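Local coordinates for putative redox protein (Lactobacillus casei, PDB 2QL8) that probably acts as a thiol-dependent peroxidase of the OsmC/Ohr family, reducing organic hydroperoxides, at residues Tyr12-Ile17 / Ala26-Gly31; Leu54-Cys59 / Asn119-Ser124; Leu95-Val100 / Thr134-Thr139. All blocks are in the same frame, centred on the assembly; numbering follows the deposited sequence.

Contact 1 of 3, residues Tyr12-Ile17 / Ala26-Gly31; sequences YTTTAI and AYIPGG. With EDO (1,2-ethanediol), chain D.
I17 and Y27 form a single antiparallel hydrogen-bonded pair: I17 N donates to Y27 O at 2.8 Å, and Y27 N to I17 O at 2.9 Å. Their side chains run beside each other in the same direction, and I17 CB lies over one face of the tyrosine ring, 4.2 Å from its centroid and displaced toward the rim, a CH-pi contact. Chi1 of 64° sets Y27 CG between its own backbone N and carbonyl carbon, on the side from which the ring can meet the isoleucine. P29, which has no N-H to offer, meets the other strand with carbon instead: its CD sits 3.2 Å from T15 O, and I28 CD1 is 3.3 Å from that same oxygen, a buried carbonyl that finds no hydrogen-bond partner. I28 CD1 also touches A16 CB at 3.7 Å. Beyond this shell, a type II turn from I28 to G31 swings the chain away, with G30 at a positive phi that suits glycine; ethanediol bridges G30 N and G31 O. A26 continues the pairing to V34 of strand 33-36, while strand 12-18 joins an antiparallel strand of the second subunit, and Q50 and G53 on helix 48-70 of that subunit pack on I28 and A16.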
loop_
_atom_site.group_PDB
_atom_site.type_symbol
_atom_site.label_atom_id
_atom_site.label_comp_id
_atom_site.label_asym_id
_atom_site.label_seq_id
_atom_site.Cartn_x
_atom_site.Cartn_y
_atom_site.Cartn_z
ATOM N N TYR A 12 -14.458 1.428 8.930
ATOM C CA TYR A 12 -13.539 0.387 9.343
ATOM C C TYR A 12 -12.194 1.026 9.584
ATOM O O TYR A 12 -11.823 1.946 8.881
ATOM C CB TYR A 12 -13.408 -0.653 8.231
ATOM C CG TYR A 12 -12.306 -1.694 8.393
ATOM C CD1 TYR A 12 -12.471 -2.796 9.213
ATOM C CD2 TYR A 12 -11.103 -1.575 7.735
ATOM C CE1 TYR A 12 -11.483 -3.770 9.362
ATOM C CE2 TYR A 12 -10.109 -2.546 7.851
ATOM C CZ TYR A 12 -10.295 -3.642 8.664
ATOM O OH TYR A 12 -9.320 -4.606 8.782
ATOM N N THR A 13 -11.505 0.544 10.583
ATOM C CA THR A 13 -10.115 0.925 10.822
ATOM C C THR A 13 -9.281 -0.309 11.108
ATOM O O THR A 13 -9.780 -1.316 11.625
ATOM C CB THR A 13 -9.948 1.891 12.033
ATOM O OG1 THR A 13 -10.273 1.211 13.254
ATOM C CG2 THR A 13 -10.804 3.152 11.877
ATOM N N THR A 14 -7.990 -0.222 10.762
ATOM C CA THR A 14 -7.023 -1.259 11.081
ATOM C C THR A 14 -5.698 -0.573 11.397
ATOM O O THR A 14 -5.532 0.644 11.211
ATOM C CB THR A 14 -6.862 -2.279 9.909
ATOM O OG1 THR A 14 -6.081 -3.385 10.341
ATOM C CG2 THR A 14 -6.219 -1.644 8.667
ATOM N N THR A 15 -4.760 -1.367 11.890
ATOM C CA THR A 15 -3.414 -0.892 12.162
ATOM C C THR A 15 -2.407 -1.945 11.674
ATOM O O THR A 15 -2.714 -3.144 11.644
ATOM C CB THR A 15 -3.161 -0.521 13.655
ATOM O OG1 THR A 15 -3.091 -1.735 14.418
ATOM C CG2 THR A 15 -4.202 0.424 14.222
ATOM N N ALA A 16 -1.206 -1.465 11.347
ATOM C CA ALA A 16 -0.074 -2.299 10.921
ATOM C C ALA A 16 1.176 -1.791 11.635
ATOM O O ALA A 16 1.377 -0.575 11.762
ATOM C CB ALA A 16 0.127 -2.217 9.426
ATOM N N ILE A 17 2.022 -2.721 12.085
ATOM C CA ILE A 17 3.251 -2.372 12.785
ATOM C C ILE A 17 4.465 -3.025 12.122
ATOM O O ILE A 17 4.398 -4.208 11.712
ATOM C CB ILE A 17 3.161 -2.767 14.277
ATOM C CG1 ILE A 17 2.031 -1.994 14.975
ATOM C CG2 ILE A 17 4.526 -2.575 14.972
ATOM C CD1 ILE A 17 1.732 -2.412 16.463
ATOM N N ALA A 26 6.409 -7.628 9.432
ATOM C CA ALA A 26 5.393 -6.586 9.633
ATOM C C ALA A 26 4.112 -7.330 9.950
ATOM O O ALA A 26 3.919 -8.464 9.487
ATOM C CB ALA A 26 5.224 -5.727 8.368
ATOM N N TYR A 27 3.259 -6.732 10.775
ATOM C CA TYR A 27 2.031 -7.401 11.153
ATOM C C TYR A 27 0.886 -6.481 11.470
ATOM O O TYR A 27 1.042 -5.350 11.829
ATOM C CB TYR A 27 2.274 -8.328 12.356
ATOM C CG TYR A 27 2.698 -7.606 13.627
ATOM C CD1 TYR A 27 4.010 -7.265 13.836
ATOM C CD2 TYR A 27 1.768 -7.258 14.598
ATOM C CE1 TYR A 27 4.397 -6.612 15.014
ATOM C CE2 TYR A 27 2.133 -6.604 15.738
ATOM C CZ TYR A 27 3.466 -6.290 15.951
ATOM O OH TYR A 27 3.824 -5.658 17.149
ATOM N N ILE A 28 -0.289 -7.053 11.290
ATOM C CA ILE A 28 -1.547 -6.475 11.746
ATOM C C ILE A 28 -1.788 -7.047 13.145
ATOM O O ILE A 28 -1.895 -8.261 13.301
ATOM C CB ILE A 28 -2.726 -6.911 10.829
ATOM C CG1 ILE A 28 -2.459 -6.586 9.344
ATOM C CG2 ILE A 28 -4.061 -6.323 11.302
ATOM C CD1 ILE A 28 -2.140 -5.114 9.069
ATOM N N PRO A 29 -1.849 -6.184 14.160
ATOM C CA PRO A 29 -2.154 -6.702 15.510
ATOM C C PRO A 29 -3.470 -7.471 15.467
ATOM O O PRO A 29 -4.469 -6.953 14.942
ATOM C CB PRO A 29 -2.270 -5.427 16.343
ATOM C CG PRO A 29 -1.344 -4.470 15.676
ATOM C CD PRO A 29 -1.535 -4.746 14.190
ATOM N N GLY A 30 -3.451 -8.699 15.991
ATOM C CA GLY A 30 -4.636 -9.553 15.942
ATOM C C GLY A 30 -4.829 -10.278 14.621
ATOM O O GLY A 30 -5.792 -11.039 14.473
ATOM N N GLY A 31 -3.951 -10.033 13.646
ATOM C CA GLY A 31 -4.131 -10.536 12.291
ATOM C C GLY A 31 -2.851 -11.011 11.622
ATOM O O GLY A 31 -1.943 -11.557 12.276
HETATM C C1 EDO D . -0.003 -10.205 16.309
HETATM O O1 EDO D . -0.993 -9.476 16.999
HETATM C C2 EDO D . -0.654 -10.973 15.161
HETATM O O2 EDO D . 0.042 -10.672 13.950
#

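Contact 2 of 3, residues Leu54-Cys59 / Asn119-Ser124; sequences LSLSTC and NRCPVS. With BEZ (benzoic acid), chain C.
P122 CD touches C59 SG at 3.5 Å, and the same CD faces a bound benzoic acid. The flat group here, the guanidinium of R120, takes that ligand at its edge: the carboxyl carbon lies in the guanidinium plane, R120 NE binds BEZ O2 at 2.9 Å and R120 NH2 binds BEZ O1 at 2.9 Å, a two-pronged grip at the guanidinium edge. Arginine suits the place because NH1 remains for a salt bridge to E70, and A90 N of the second subunit also bonds the ligand.

The arrangement is that of the OsmC/Ohr fold, in which one cysteine on the long central helix faces another at the start of a later helix; C59 and C121 probably correspond to the redox pair of that family. Their sulfurs are 3.4 Å apart, close but well beyond disulfide length, and chi1 of -161° puts C59 SG anti to its backbone N, turned to the other helix.

Beside the sulfurs the packing is mostly apolar. The two branches of V123 part: CG1 meets L56 CD1 at 3.7 Å, while CG2 lies 3.8 Å from C59 CB; a branched valine serves both neighbours with one residue. S55 OG, which bonds P48 O of the second subunit, also lies against V123 CG2.

P122 also suits the first turn of helix 122-127, where a residue needs no N-H for helical bonding. C121 is the N-cap there: its SG accepts from S124 N at 3.4 Å, with an N-H...S angle of 165°.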
loop_
_atom_site.group_PDB
_atom_site.type_symbol
_atom_site.label_atom_id
_atom_site.label_comp_id
_atom_site.label_asym_id
_atom_site.label_seq_id
_atom_site.Cartn_x
_atom_site.Cartn_y
_atom_site.Cartn_z
ATOM N N LEU A 54 -0.053 -5.657 -3.837
ATOM C CA LEU A 54 -1.136 -6.477 -3.300
ATOM C C LEU A 54 -2.317 -5.613 -2.850
ATOM O O LEU A 54 -3.479 -5.949 -3.098
ATOM C CB LEU A 54 -0.653 -7.385 -2.146
ATOM C CG LEU A 54 0.350 -8.512 -2.497
ATOM C CD1 LEU A 54 1.040 -9.087 -1.240
ATOM C CD2 LEU A 54 -0.359 -9.625 -3.329
ATOM N N SER A 55 -2.013 -4.504 -2.192
ATOM C CA SER A 55 -3.063 -3.572 -1.771
ATOM C C SER A 55 -3.851 -3.005 -2.968
ATOM O O SER A 55 -5.110 -3.063 -3.010
ATOM C CB SER A 55 -2.474 -2.415 -0.951
ATOM O OG SER A 55 -3.477 -1.468 -0.595
ATOM N N LEU A 56 -3.139 -2.418 -3.921
ATOM C CA LEU A 56 -3.782 -1.766 -5.075
ATOM C C LEU A 56 -4.519 -2.763 -5.968
ATOM O O LEU A 56 -5.634 -2.507 -6.397
ATOM C CB LEU A 56 -2.773 -0.956 -5.871
ATOM C CG LEU A 56 -3.309 -0.214 -7.106
ATOM C CD1 LEU A 56 -4.435 0.780 -6.744
ATOM C CD2 LEU A 56 -2.175 0.461 -7.856
ATOM N N SER A 57 -3.875 -3.877 -6.287
ATOM C CA SER A 57 -4.542 -4.893 -7.119
ATOM C C SER A 57 -5.852 -5.343 -6.477
ATOM O O SER A 57 -6.879 -5.494 -7.162
ATOM C CB SER A 57 -3.585 -6.075 -7.423
ATOM O OG SER A 57 -3.230 -6.816 -6.252
ATOM N N THR A 58 -5.828 -5.576 -5.156
ATOM C CA THR A 58 -7.026 -6.020 -4.438
ATOM C C THR A 58 -8.096 -4.948 -4.429
ATOM O O THR A 58 -9.291 -5.253 -4.623
ATOM C CB THR A 58 -6.656 -6.504 -3.013
ATOM O OG1 THR A 58 -5.726 -7.591 -3.128
ATOM C CG2 THR A 58 -7.872 -6.944 -2.215
ATOM N N CYS A 59 -7.676 -3.702 -4.190
ATOM C CA CYS A 59 -8.639 -2.611 -4.145
ATOM C C CYS A 59 -9.284 -2.352 -5.526
ATOM O O CYS A 59 -10.527 -2.191 -5.648
ATOM C CB CYS A 59 -8.003 -1.338 -3.612
ATOM S SG CYS A 59 -9.162 -0.118 -3.006
ATOM N N ASN A 119 -11.324 6.142 -10.884
ATOM C CA ASN A 119 -11.915 7.247 -10.160
ATOM C C ASN A 119 -12.473 6.875 -8.793
ATOM O O ASN A 119 -12.676 7.751 -7.970
ATOM C CB ASN A 119 -13.052 7.853 -10.968
ATOM C CG ASN A 119 -12.564 8.596 -12.186
ATOM O OD1 ASN A 119 -11.429 9.115 -12.198
ATOM N ND2 ASN A 119 -13.419 8.669 -13.223
ATOM N N ARG A 120 -12.825 5.604 -8.595
ATOM C CA ARG A 120 -13.513 5.144 -7.380
ATOM C C ARG A 120 -12.624 4.416 -6.367
ATOM O O ARG A 120 -12.872 4.468 -5.175
ATOM C CB ARG A 120 -14.708 4.261 -7.738
ATOM C CG ARG A 120 -15.867 5.053 -8.335
ATOM C CD ARG A 120 -16.950 4.193 -8.962
ATOM N NE ARG A 120 -17.604 3.310 -7.996
ATOM C CZ ARG A 120 -18.760 2.675 -8.241
ATOM N NH1 ARG A 120 -19.386 2.846 -9.401
ATOM N NH2 ARG A 120 -19.306 1.882 -7.353
ATOM N N CYS A 121 -11.608 3.723 -6.850
ATOM C CA CYS A 121 -10.770 2.890 -5.997
ATOM C C CYS A 121 -10.003 3.749 -4.978
ATOM O O CYS A 121 -9.272 4.664 -5.375
ATOM C CB CYS A 121 -9.793 2.117 -6.879
ATOM S SG CYS A 121 -8.389 1.339 -6.022
ATOM N N PRO A 122 -10.221 3.504 -3.662
ATOM C CA PRO A 122 -9.469 4.324 -2.681
ATOM C C PRO A 122 -7.953 4.393 -2.844
ATOM O O PRO A 122 -7.378 5.462 -2.656
ATOM C CB PRO A 122 -9.900 3.721 -1.348
ATOM C CG PRO A 122 -11.329 3.258 -1.623
ATOM C CD PRO A 122 -11.290 2.692 -3.012
ATOM N N VAL A 123 -7.324 3.278 -3.160
ATOM C CA VAL A 123 -5.853 3.290 -3.243
ATOM C C VAL A 123 -5.438 4.081 -4.495
ATOM O O VAL A 123 -4.489 4.850 -4.470
ATOM C CB VAL A 123 -5.225 1.878 -3.171
ATOM C CG1 VAL A 123 -3.671 1.976 -3.274
ATOM C CG2 VAL A 123 -5.652 1.135 -1.868
ATOM N N SER A 124 -6.182 3.888 -5.585
ATOM C CA SER A 124 -5.947 4.634 -6.790
ATOM C C SER A 124 -6.047 6.153 -6.519
ATOM O O SER A 124 -5.209 6.940 -6.961
ATOM C CB SER A 124 -6.921 4.110 -7.853
ATOM O OG SER A 124 -6.754 4.700 -9.121
HETATM C C BEZ C . -17.174 1.672 -4.768
HETATM O O1 BEZ C . -18.447 1.586 -4.603
HETATM O O2 BEZ C . -16.711 2.613 -5.287
HETATM C C1 BEZ C . -16.203 0.669 -4.245
HETATM C C2 BEZ C . -16.707 -0.587 -3.865
HETATM C C3 BEZ C . -15.824 -1.539 -3.361
HETATM C C4 BEZ C . -14.462 -1.225 -3.243
HETATM C C5 BEZ C . -13.981 0.037 -3.621
HETATM C C6 BEZ C . -14.805 0.987 -4.132
#

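Contact 3 of 3, residues Leu95-Val100 / Thr134-Thr139; sequences LVHAQV and TIETVT
H97 reaches across to T134 and E136 with both ring nitrogens. Its CB passes T134 OG1 at 3.7 Å, and chi1 of -177° sets CG anti to the backbone N, where it too borders that hydroxyl. ND1 then shares a hydrogen bond of 2.7 Å with T134 OG1, and at the tip NE2 donates to E136 OE2 at 2.8 Å. Both partners lie at the ring edge, so the imidazole is held at two points and its rotation is fixed.

The carboxylate plane is turned 65° from the ring, and the N-H of H97 NE2 reaches E136 OE2 from above the carboxylate plane. Q99 NE2 comes from the opposite face to the same oxygen, at 2.9 Å; its amide is steadied in turn by R80, which bonds OE1. Glutamate suits the place because one oxygen gathers both donors, and its charge would probably raise the proton affinity of the ring. T134 OG1 has a second partner, a water at 2.8 Å; that water donates to V96 O. An alanine in place of H97 would probably leave T134 OG1 without its ring partner and E136 OE2 with the Q99 amide as its remaining donor across this strand pair, the carboxylate freer to turn.

The other face, with A98, V100, I135 and T137, is largely apolar: A98 CB meets I135 CG1 at 3.9 Å, and V100 CG2 meets I135 CD1 at 3.9 Å. Small and branched residues let this face lie against helix 48-70, with L60 against A98 and L64 against V100, while T137 turns its hydroxyl to T114 of helix 107-120.

Backbone bonds of a parallel strand pair, in regular alternation, run from V96 to V138. Adjacent parallel strands connected through helices 107-120 and 122-127 make this a beta-alpha-beta crossover, set at one margin of the chain's mixed three-stranded sheet.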
loop_
_atom_site.group_PDB
_atom_site.type_symbol
_atom_site.label_atom_id
_atom_site.label_comp_id
_atom_site.label_asym_id
_atom_site.label_seq_id
_atom_site.Cartn_x
_atom_site.Cartn_y
_atom_site.Cartn_z
ATOM N N LEU A 95 7.507 3.461 -8.533
ATOM C CA LEU A 95 6.592 3.656 -9.673
ATOM C C LEU A 95 5.562 2.549 -9.636
ATOM O O LEU A 95 5.871 1.421 -9.274
ATOM C CB LEU A 95 7.342 3.571 -11.014
ATOM C CG LEU A 95 8.528 4.534 -11.197
ATOM C CD1 LEU A 95 9.238 4.149 -12.521
ATOM C CD2 LEU A 95 8.178 6.012 -11.154
ATOM N N VAL A 96 4.320 2.879 -10.005
ATOM C CA VAL A 96 3.223 1.933 -9.931
ATOM C C VAL A 96 2.436 1.945 -11.258
ATOM O O VAL A 96 2.057 3.017 -11.769
ATOM C CB VAL A 96 2.240 2.316 -8.797
ATOM C CG1 VAL A 96 1.067 1.302 -8.731
ATOM C CG2 VAL A 96 2.993 2.464 -7.430
ATOM N N HIS A 97 2.265 0.765 -11.830
ATOM C CA HIS A 97 1.525 0.626 -13.093
ATOM C C HIS A 97 0.491 -0.487 -12.976
ATOM O O HIS A 97 0.860 -1.654 -12.734
ATOM C CB HIS A 97 2.469 0.335 -14.271
ATOM C CG HIS A 97 1.731 0.264 -15.570
ATOM N ND1 HIS A 97 1.166 1.378 -16.157
ATOM C CD2 HIS A 97 1.452 -0.786 -16.378
ATOM C CE1 HIS A 97 0.578 1.010 -17.290
ATOM N NE2 HIS A 97 0.722 -0.295 -17.432
ATOM N N ALA A 98 -0.802 -0.137 -13.131
ATOM C CA ALA A 98 -1.861 -1.124 -13.012
ATOM C C ALA A 98 -2.371 -1.487 -14.424
ATOM O O ALA A 98 -2.474 -0.623 -15.301
ATOM C CB ALA A 98 -3.028 -0.579 -12.164
ATOM N N GLN A 99 -2.695 -2.763 -14.582
ATOM C CA GLN A 99 -3.311 -3.282 -15.802
ATOM C C GLN A 99 -4.613 -3.951 -15.420
ATOM O O GLN A 99 -4.655 -4.797 -14.521
ATOM C CB GLN A 99 -2.363 -4.275 -16.490
ATOM C CG GLN A 99 -1.140 -3.614 -17.079
ATOM C CD GLN A 99 -0.239 -4.605 -17.744
ATOM O OE1 GLN A 99 -0.131 -5.737 -17.290
ATOM N NE2 GLN A 99 0.378 -4.200 -18.835
ATOM N N VAL A 100 -5.674 -3.615 -16.155
ATOM C CA VAL A 100 -7.010 -4.104 -15.845
ATOM C C VAL A 100 -7.541 -4.835 -17.084
ATOM O O VAL A 100 -7.503 -4.304 -18.190
ATOM C CB VAL A 100 -7.961 -2.938 -15.487
ATOM C CG1 VAL A 100 -9.399 -3.481 -15.224
ATOM C CG2 VAL A 100 -7.401 -2.142 -14.270
ATOM N N THR A 134 0.310 5.007 -13.112
ATOM C CA THR A 134 -0.396 4.862 -14.392
ATOM C C THR A 134 -1.269 3.618 -14.376
ATOM O O THR A 134 -1.012 2.659 -13.642
ATOM C CB THR A 134 0.634 4.811 -15.568
ATOM O OG1 THR A 134 1.644 3.844 -15.285
ATOM C CG2 THR A 134 1.275 6.176 -15.764
ATOM N N ILE A 135 -2.300 3.628 -15.240
ATOM C CA ILE A 135 -3.237 2.539 -15.335
ATOM C C ILE A 135 -3.627 2.369 -16.807
ATOM O O ILE A 135 -3.776 3.368 -17.522
ATOM C CB ILE A 135 -4.483 2.753 -14.393
ATOM C CG1 ILE A 135 -5.400 1.545 -14.412
ATOM C CG2 ILE A 135 -5.212 4.043 -14.707
ATOM C CD1 ILE A 135 -6.437 1.532 -13.282
ATOM N N GLU A 136 -3.807 1.128 -17.211
ATOM C CA GLU A 136 -4.222 0.819 -18.575
ATOM C C GLU A 136 -5.140 -0.405 -18.590
ATOM O O GLU A 136 -5.130 -1.221 -17.686
ATOM C CB GLU A 136 -3.006 0.590 -19.473
ATOM C CG GLU A 136 -2.307 -0.663 -19.193
ATOM C CD GLU A 136 -1.191 -1.002 -20.215
ATOM O OE1 GLU A 136 -1.332 -0.756 -21.436
ATOM O OE2 GLU A 136 -0.185 -1.567 -19.787
ATOM N N THR A 137 -5.882 -0.544 -19.700
ATOM C CA THR A 137 -6.737 -1.671 -19.979
ATOM C C THR A 137 -6.008 -2.565 -20.955
ATOM O O THR A 137 -5.431 -2.079 -21.913
ATOM C CB THR A 137 -8.071 -1.196 -20.606
ATOM O OG1 THR A 137 -8.646 -0.169 -19.777
ATOM C CG2 THR A 137 -9.022 -2.374 -20.771
ATOM N N VAL A 138 -6.048 -3.856 -20.669
ATOM C CA VAL A 138 -5.421 -4.888 -21.487
ATOM C C VAL A 138 -6.400 -6.016 -21.769
ATOM O O VAL A 138 -7.412 -6.180 -21.101
ATOM C CB VAL A 138 -4.144 -5.427 -20.805
ATOM C CG1 VAL A 138 -3.169 -4.269 -20.564
ATOM C CG2 VAL A 138 -4.489 -6.213 -19.510
ATOM N N THR A 139 -6.104 -6.830 -22.779
ATOM C CA THR A 139 -6.982 -7.975 -23.035
ATOM C C THR A 139 -6.538 -9.198 -22.217
ATOM O O THR A 139 -7.360 -10.034 -21.881
ATOM C CB THR A 139 -7.048 -8.289 -24.547
ATOM O OG1 THR A 139 -5.740 -8.607 -24.984
ATOM C CG2 THR A 139 -7.521 -7.090 -25.330
HETATM O O HOH W 1 3.843 4.623 -13.679
#

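Overall arrangement
Contact 2 is the buried core, its centre about 5 Å from that of the chain, whereas contacts 1 and 3 are partly buried and lie on opposite sides of that centre. Contacts 2 and 3 interlock: 119-124 belongs to the helical crossover between the strands of contact 3, and L56 CD2 packs on V96 CG1 at 3.5 Å. Contact 1 closes earlier in the chain and touches neither. Chemistry follows place. The core joins helices by sulfur and apolar side chains, the sheet margin adds a polar network of histidine, threonine, glutamine and glutamate to the backbone bonds of parallel strands, and contact 1 relies on one antiparallel pair and a turn. All three meet the second subunit.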